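Sensor protein (Geobacter sulfurreducens, PDB 3H7M) probably works as a histidine kinase that uses ATP to phosphorylate histidine, this chain being its sensor domain, which resembles periplasmic solute-binding proteins. Local coordinates at residues 13-18 against 71-76; 76-81 against 189-194; 88-93 against 193-198. All blocks are in the same frame, centred on the assembly; numbering follows the deposited sequence.

Overall arrangement
From the N terminus, strand 13-18 is followed by helix 36-48 and strand 52-57 before the chain returns as strand 73-78 to close contact 1. Gly76, the last residue of segment 71-76, opens the first segment of contact 2, in which 76-81 pairs with 189-194, more than a hundred residues later. Contact 3 starts later, at 88-93, and closes on the same strand, 193-198 overlapping 189-194 at Tyr193 and Gly194. Strand 181-198 therefore lies between 73-78 and 87-103. Together the contacts join four neighbouring strands, 13-18, 73-78, 181-198 and 87-103, the last two being the long strands that, as in two-lobed periplasmic binding proteins, probably link the lobes.

Contact 1 of 3, residues 13-18 against 71-76; sequences IVVGGD and VDVLQG
Val15 with Val73 and Gly16 with Leu74 form two parallel beta bridges, although the end-to-end directions of the two segments differ by 64°. The pairing is carried by Gly16 N, which gives a hydrogen bond of 2.6 Å to Val73 O, and is extended by a weak one from Gln75 N to Gly16 O. Before the bridges, Asp72 grips Val14 at both of its backbone polar atoms. Its N donates to Val14 O over 2.7 Å, while its carboxylate OD2 accepts from Val14 N, also at 2.7 Å, on the anti side and 19° out of the carboxylate plane. Chi1 of -48° keeps Asp72 CG beside its own N, which lets one residue serve both atoms. Beta-branched side chains pack closely here: Val73 CG1 rests on Ile13 CG2 at 3.8 Å, and the side chains of Val14 and Val71 cross at about a right angle, CG1 to CG1 3.9 Å. Leu74 lies on the face away from Val15 and Val73, where its CD2 is 3.7 Å from Gly16 CA; a beta carbon on Gly16 would collide with it. Gln75 lays CG against Val15 CG1, and its amide goes on to Glu25 and Thr41. Asp72 thus continues the ladder with its side chain where the backbone leaves strand geometry, so that both polar atoms of buried Val14 are held by one neighbour, with a weak further bond from Val73 N to Val14 O.

Contact 2 of 3, residues 76-81 against 189-194; sequences GISWSE and AAQRYG
Chi1 of -172° sets Tyr193 CG anti to the backbone N, and from there the ring extends over Gly76; Ser78 meets the same tyrosine with OG held beside its own N (chi1 -76°). The ring lies flat against the backbone of the facing strand: Gly76 C sits 3.1 Å above the plane of the Tyr193 ring, toward the rim, with Ile77 N over the same face. Glycine suits this place, since a beta carbon on Gly76 would run into the phenol oxygen. Ser78 OG comes in the ring plane, at the edge by CD1, and also touches Gln191 CB at 3.4 Å; a small serine fits between them. The phenol oxygen itself is hydrogen-bonded to Asn37. An alanine in place of Tyr193 would probably leave the Gly76 peptide without its cover and Asn37 without this partner.

The backbones pair antiparallel. Ile77 N donates to Gly194 O at 2.9 Å and Gly194 N returns the bond to Ile77 O at 3.0 Å. Trp79 N adds a bond of 2.8 Å to Arg192 O. Beyond it the strands part and water takes over: Trp79 O accepts from two waters, one of which also donates to Gln191 OE1 at 2.8 Å, while the other accepts from Arg192 N.

Trp79 turns its indole away from the pairing, to Ala84 of helix 81-84 and into an edge-to-face contact with Phe89. Ser80 is the N-cap of that helix, its OG bonding to Arg83 N. Ser80 and Gln191 both touch Ile127 of helix 127-133, whereas Tyr193 packs on Thr94 and Val96 of strand 87-103.

Contact 3 of 3, residues 88-93 against 193-198; sequences DFTPPH and YGYAVR. With NA (sodium ion), chain B.
Asp88 and Val197, with Phe89 and Ala196, build a largely buried antiparallel pairing of strands 87-103 and 181-198, neighbours near the middle of the main sheet. A reciprocal pair of bonds joins the first two, Asp88 N to Val197 O at 2.9 Å and Val197 N to Asp88 O at 3.0 Å; Thr90 N continues the ladder to Tyr195 O. Ala196 is small enough to set its CB over one face of the Phe89 ring, toward the rim. As in two-lobed solute-binding proteins, these long strands probably connect the lobes, and beyond Thr90 an aromatic cluster of His93, Tyr193 and Tyr195 forms beside them. His93 N bonds to Tyr193 O at 2.8 Å; chi1 of 57° sets CG between the backbone N and the carbonyl carbon, and the imidazole lies with Tyr193 O 3.8 Å above its centre. The His93 edge points to the face of Tyr195, offset, with centroids 5.4 Å apart; NE2 is hydrogen-bonded to Gln75 O. Tyr195, hydrogen-bonded to Thr41, stacks on Phe208 of helix 202-218. At the other end the charged Asp88 binds the sodium ion through OD1 at 2.7 Å, with Ala84 O, Gln199 OE1 and a water, while OD2 is held by Gly200 N.

Contact 1 of 3, residues 13-18 against 71-76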
# COMPACT_ATOMS: atom_id res chain seq x y z
N ILE A 13 -16.79 -3.33 -12.85
CA ILE A 13 -15.34 -3.43 -12.71
C ILE A 13 -15.05 -3.95 -11.31
O ILE A 13 -15.58 -3.42 -10.32
CB ILE A 13 -14.64 -2.07 -12.88
CG1 ILE A 13 -14.71 -1.63 -14.34
CG2 ILE A 13 -13.19 -2.17 -12.47
CD1 ILE A 13 -16.09 -1.21 -14.76
N VAL A 14 -14.24 -4.99 -11.24
CA VAL A 14 -13.90 -5.59 -9.96
C VAL A 14 -12.58 -5.04 -9.46
O VAL A 14 -11.55 -5.18 -10.13
CB VAL A 14 -13.81 -7.09 -10.05
CG1 VAL A 14 -13.31 -7.67 -8.74
CG2 VAL A 14 -15.19 -7.63 -10.36
N VAL A 15 -12.63 -4.43 -8.29
CA VAL A 15 -11.47 -3.80 -7.70
C VAL A 15 -10.75 -4.60 -6.62
O VAL A 15 -11.32 -4.92 -5.56
CB VAL A 15 -11.83 -2.43 -7.11
CG1 VAL A 15 -10.56 -1.65 -6.82
CG2 VAL A 15 -12.73 -1.68 -8.09
N GLY A 16 -9.49 -4.91 -6.90
CA GLY A 16 -8.71 -5.66 -5.95
C GLY A 16 -7.93 -4.74 -5.04
O GLY A 16 -7.69 -3.57 -5.37
N GLY A 17 -7.53 -5.26 -3.88
CA GLY A 17 -6.76 -4.47 -2.94
C GLY A 17 -6.47 -5.31 -1.72
O GLY A 17 -6.95 -6.44 -1.60
N ASP A 18 -5.67 -4.76 -0.81
CA ASP A 18 -5.31 -5.46 0.41
C ASP A 18 -6.40 -5.23 1.46
O ASP A 18 -6.83 -4.10 1.68
CB ASP A 18 -3.98 -4.91 0.94
CG ASP A 18 -3.40 -5.73 2.08
OD1 ASP A 18 -4.17 -6.25 2.92
OD2 ASP A 18 -2.16 -5.85 2.15
N VAL A 71 -9.83 -10.11 -10.78
CA VAL A 71 -10.18 -8.73 -10.49
C VAL A 71 -9.69 -7.94 -11.69
O VAL A 71 -8.75 -8.35 -12.37
CB VAL A 71 -9.50 -8.20 -9.22
CG1 VAL A 71 -9.80 -9.13 -8.07
CG2 VAL A 71 -7.99 -8.04 -9.44
N ASP A 72 -10.30 -6.79 -11.94
CA ASP A 72 -9.90 -6.04 -13.10
C ASP A 72 -8.89 -4.94 -12.86
O ASP A 72 -8.29 -4.44 -13.81
CB ASP A 72 -11.16 -5.48 -13.75
CG ASP A 72 -12.24 -6.54 -13.91
OD1 ASP A 72 -11.97 -7.57 -14.57
OD2 ASP A 72 -13.35 -6.35 -13.36
N VAL A 73 -8.67 -4.60 -11.60
CA VAL A 73 -7.74 -3.52 -11.27
C VAL A 73 -7.36 -3.49 -9.78
O VAL A 73 -8.12 -3.95 -8.92
CB VAL A 73 -8.36 -2.16 -11.63
CG1 VAL A 73 -9.73 -2.05 -11.00
CG2 VAL A 73 -7.48 -1.02 -11.17
N LEU A 74 -6.19 -2.94 -9.50
CA LEU A 74 -5.73 -2.82 -8.13
C LEU A 74 -5.67 -1.33 -7.91
O LEU A 74 -5.03 -0.61 -8.68
CB LEU A 74 -4.34 -3.44 -7.96
CG LEU A 74 -4.25 -4.95 -8.25
CD1 LEU A 74 -2.89 -5.43 -7.83
CD2 LEU A 74 -5.33 -5.73 -7.50
N GLN A 75 -6.37 -0.87 -6.86
CA GLN A 75 -6.44 0.56 -6.55
C GLN A 75 -5.24 1.14 -5.86
O GLN A 75 -5.04 2.34 -5.87
CB GLN A 75 -7.68 0.86 -5.69
CG GLN A 75 -8.07 -0.23 -4.69
CD GLN A 75 -9.11 0.21 -3.67
OE1 GLN A 75 -10.02 1.00 -3.97
NE2 GLN A 75 -9.00 -0.31 -2.46
N GLY A 76 -4.41 0.29 -5.26
CA GLY A 76 -3.26 0.81 -4.56
C GLY A 76 -2.02 -0.06 -4.61
O GLY A 76 -1.84 -0.96 -3.79

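Contact 2 of 3, residues 76-81 against 189-194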
# COMPACT_ATOMS: atom_id res chain seq x y z
N GLY A 76 -4.41 0.29 -5.26
CA GLY A 76 -3.26 0.81 -4.56
C GLY A 76 -2.02 -0.06 -4.61
O GLY A 76 -1.84 -0.96 -3.79
N ILE A 77 -1.16 0.21 -5.58
CA ILE A 77 0.04 -0.57 -5.70
C ILE A 77 1.21 0.31 -6.07
O ILE A 77 1.09 1.25 -6.87
CB ILE A 77 -0.14 -1.67 -6.73
CG1 ILE A 77 1.17 -2.44 -6.88
CG2 ILE A 77 -0.58 -1.08 -8.05
CD1 ILE A 77 1.05 -3.66 -7.77
N SER A 78 2.34 0.02 -5.45
CA SER A 78 3.57 0.76 -5.67
C SER A 78 4.23 0.37 -6.98
O SER A 78 4.24 -0.80 -7.36
CB SER A 78 4.54 0.52 -4.51
OG SER A 78 4.16 1.25 -3.36
N TRP A 79 4.77 1.36 -7.68
CA TRP A 79 5.43 1.12 -8.95
C TRP A 79 6.85 0.59 -8.76
O TRP A 79 7.53 0.92 -7.77
CB TRP A 79 5.51 2.43 -9.75
CG TRP A 79 6.14 2.24 -11.11
CD1 TRP A 79 5.52 1.84 -12.26
CD2 TRP A 79 7.53 2.35 -11.43
NE1 TRP A 79 6.44 1.69 -13.27
CE2 TRP A 79 7.68 2.00 -12.78
CE3 TRP A 79 8.67 2.70 -10.69
CZ2 TRP A 79 8.92 1.99 -13.42
CZ3 TRP A 79 9.90 2.70 -11.33
CH2 TRP A 79 10.02 2.35 -12.68
N SER A 80 7.29 -0.24 -9.71
CA SER A 80 8.65 -0.80 -9.76
C SER A 80 8.88 -1.38 -11.14
O SER A 80 7.94 -1.79 -11.82
CB SER A 80 8.88 -1.90 -8.73
OG SER A 80 8.65 -3.17 -9.31
N GLU A 81 10.15 -1.43 -11.55
CA GLU A 81 10.51 -1.96 -12.85
C GLU A 81 10.03 -3.39 -13.05
O GLU A 81 9.36 -3.68 -14.04
CB GLU A 81 12.02 -1.89 -13.05
CG GLU A 81 12.47 -0.66 -13.80
CD GLU A 81 11.75 -0.53 -15.14
OE1 GLU A 81 11.42 -1.58 -15.74
OE2 GLU A 81 11.53 0.62 -15.59
N ALA A 189 13.21 5.72 1.21
CA ALA A 189 12.61 4.93 0.12
C ALA A 189 11.16 5.24 -0.29
O ALA A 189 10.29 4.40 -0.10
CB ALA A 189 12.74 3.43 0.44
N ALA A 190 10.92 6.43 -0.86
CA ALA A 190 9.58 6.84 -1.31
C ALA A 190 9.04 6.04 -2.51
O ALA A 190 9.78 5.71 -3.42
CB ALA A 190 9.58 8.33 -1.65
N GLN A 191 7.75 5.75 -2.50
CA GLN A 191 7.14 4.97 -3.58
C GLN A 191 6.00 5.69 -4.29
O GLN A 191 5.29 6.51 -3.68
CB GLN A 191 6.61 3.65 -3.04
CG GLN A 191 7.66 2.82 -2.35
CD GLN A 191 8.78 2.47 -3.29
OE1 GLN A 191 8.57 1.77 -4.29
NE2 GLN A 191 9.98 2.96 -3.00
N ARG A 192 5.82 5.38 -5.58
CA ARG A 192 4.74 5.98 -6.37
C ARG A 192 3.65 4.93 -6.29
O ARG A 192 3.83 3.82 -6.79
CB ARG A 192 5.19 6.21 -7.81
CG ARG A 192 6.54 6.90 -7.92
CD ARG A 192 6.80 7.38 -9.34
NE ARG A 192 6.24 8.71 -9.58
CZ ARG A 192 5.91 9.17 -10.78
NH1 ARG A 192 6.07 8.41 -11.84
NH2 ARG A 192 5.41 10.40 -10.90
N TYR A 193 2.53 5.28 -5.67
CA TYR A 193 1.42 4.35 -5.41
C TYR A 193 0.12 4.73 -6.15
O TYR A 193 -0.34 5.88 -6.09
CB TYR A 193 1.21 4.35 -3.88
CG TYR A 193 0.26 3.35 -3.29
CD1 TYR A 193 0.70 2.07 -2.94
CD2 TYR A 193 -1.04 3.73 -2.96
CE1 TYR A 193 -0.16 1.18 -2.25
CE2 TYR A 193 -1.91 2.86 -2.26
CZ TYR A 193 -1.46 1.60 -1.92
OH TYR A 193 -2.34 0.75 -1.28
N GLY A 194 -0.48 3.77 -6.85
CA GLY A 194 -1.69 4.11 -7.58
C GLY A 194 -2.41 2.94 -8.19
O GLY A 194 -2.21 1.80 -7.77
O HOH W 1 10.12 1.49 -6.63
O HOH W 2 7.61 3.82 -7.00

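Contact 3 of 3, residues 88-93 against 193-198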
# COMPACT_ATOMS: atom_id res chain seq x y z
N ASP A 88 0.17 -2.58 -16.07
CA ASP A 88 0.35 -1.19 -16.42
C ASP A 88 -0.16 -0.33 -15.28
O ASP A 88 -1.21 -0.59 -14.72
CB ASP A 88 -0.39 -0.87 -17.73
CG ASP A 88 -0.00 -1.83 -18.86
OD1 ASP A 88 1.13 -2.35 -18.84
OD2 ASP A 88 -0.82 -2.05 -19.78
N PHE A 89 0.63 0.69 -14.94
CA PHE A 89 0.29 1.60 -13.87
C PHE A 89 -0.21 2.90 -14.42
O PHE A 89 0.27 3.37 -15.46
CB PHE A 89 1.51 1.92 -13.01
CG PHE A 89 2.05 0.74 -12.26
CD1 PHE A 89 2.59 -0.34 -12.93
CD2 PHE A 89 2.02 0.72 -10.86
CE1 PHE A 89 3.11 -1.44 -12.23
CE2 PHE A 89 2.53 -0.37 -10.15
CZ PHE A 89 3.08 -1.46 -10.84
N THR A 90 -1.16 3.49 -13.71
CA THR A 90 -1.68 4.78 -14.11
C THR A 90 -0.74 5.71 -13.36
O THR A 90 0.14 5.24 -12.65
CB THR A 90 -3.07 5.01 -13.53
OG1 THR A 90 -3.00 4.90 -12.09
CG2 THR A 90 -4.05 3.98 -14.07
N PRO A 91 -0.87 7.03 -13.56
CA PRO A 91 0.05 7.85 -12.78
C PRO A 91 -0.36 7.51 -11.33
O PRO A 91 -1.45 6.99 -11.10
CB PRO A 91 -0.37 9.28 -13.15
CG PRO A 91 -0.85 9.12 -14.56
CD PRO A 91 -1.60 7.83 -14.55
N PRO A 92 0.50 7.81 -10.35
CA PRO A 92 0.20 7.51 -8.94
C PRO A 92 -0.77 8.50 -8.28
O PRO A 92 -0.81 9.68 -8.64
CB PRO A 92 1.57 7.56 -8.29
CG PRO A 92 2.22 8.73 -9.03
CD PRO A 92 1.80 8.50 -10.48
N HIS A 93 -1.56 8.03 -7.32
CA HIS A 93 -2.45 8.96 -6.64
C HIS A 93 -1.83 9.41 -5.31
O HIS A 93 -2.29 10.37 -4.68
CB HIS A 93 -3.88 8.38 -6.46
CG HIS A 93 -3.95 7.07 -5.73
ND1 HIS A 93 -3.62 6.93 -4.40
CD2 HIS A 93 -4.39 5.85 -6.14
CE1 HIS A 93 -3.85 5.68 -4.02
NE2 HIS A 93 -4.32 5.01 -5.05
N TYR A 193 2.53 5.28 -5.67
CA TYR A 193 1.42 4.35 -5.41
C TYR A 193 0.12 4.73 -6.15
O TYR A 193 -0.34 5.88 -6.09
CB TYR A 193 1.21 4.35 -3.88
CG TYR A 193 0.26 3.35 -3.29
CD1 TYR A 193 0.70 2.07 -2.94
CD2 TYR A 193 -1.04 3.73 -2.96
CE1 TYR A 193 -0.16 1.18 -2.25
CE2 TYR A 193 -1.91 2.86 -2.26
CZ TYR A 193 -1.46 1.60 -1.92
OH TYR A 193 -2.34 0.75 -1.28
N GLY A 194 -0.48 3.77 -6.85
CA GLY A 194 -1.69 4.11 -7.58
C GLY A 194 -2.41 2.94 -8.19
O GLY A 194 -2.21 1.80 -7.77
N TYR A 195 -3.28 3.19 -9.16
CA TYR A 195 -3.98 2.06 -9.76
C TYR A 195 -3.09 1.32 -10.73
O TYR A 195 -2.06 1.85 -11.18
CB TYR A 195 -5.24 2.51 -10.49
CG TYR A 195 -6.26 3.19 -9.62
CD1 TYR A 195 -6.14 4.55 -9.31
CD2 TYR A 195 -7.34 2.48 -9.09
CE1 TYR A 195 -7.05 5.17 -8.49
CE2 TYR A 195 -8.26 3.10 -8.27
CZ TYR A 195 -8.11 4.45 -7.97
OH TYR A 195 -9.01 5.06 -7.12
N ALA A 196 -3.50 0.10 -11.05
CA ALA A 196 -2.81 -0.75 -11.99
C ALA A 196 -3.80 -1.78 -12.54
O ALA A 196 -4.71 -2.24 -11.83
CB ALA A 196 -1.66 -1.44 -11.30
N VAL A 197 -3.63 -2.11 -13.82
CA VAL A 197 -4.48 -3.08 -14.53
C VAL A 197 -3.60 -4.03 -15.34
O VAL A 197 -2.42 -3.76 -15.52
CB VAL A 197 -5.44 -2.38 -15.51
CG1 VAL A 197 -6.63 -1.82 -14.76
CG2 VAL A 197 -4.71 -1.25 -16.23
N ARG A 198 -4.19 -5.12 -15.84
CA ARG A 198 -3.45 -6.11 -16.64
C ARG A 198 -2.70 -5.49 -17.80
O ARG A 198 -3.21 -4.60 -18.47
CB ARG A 198 -4.40 -7.18 -17.19
CG ARG A 198 -4.81 -8.25 -16.18
CD ARG A 198 -5.68 -9.32 -16.82
NE ARG A 198 -6.98 -8.80 -17.25
CZ ARG A 198 -7.92 -8.37 -16.42
NH1 ARG A 198 -7.72 -8.39 -15.11
NH2 ARG A 198 -9.07 -7.90 -16.90
NA NA B . 3.64 -1.70 -18.28
O HOH W 3 -0.27 3.34 -10.39
O HOH W 4 5.38 -2.82 -20.44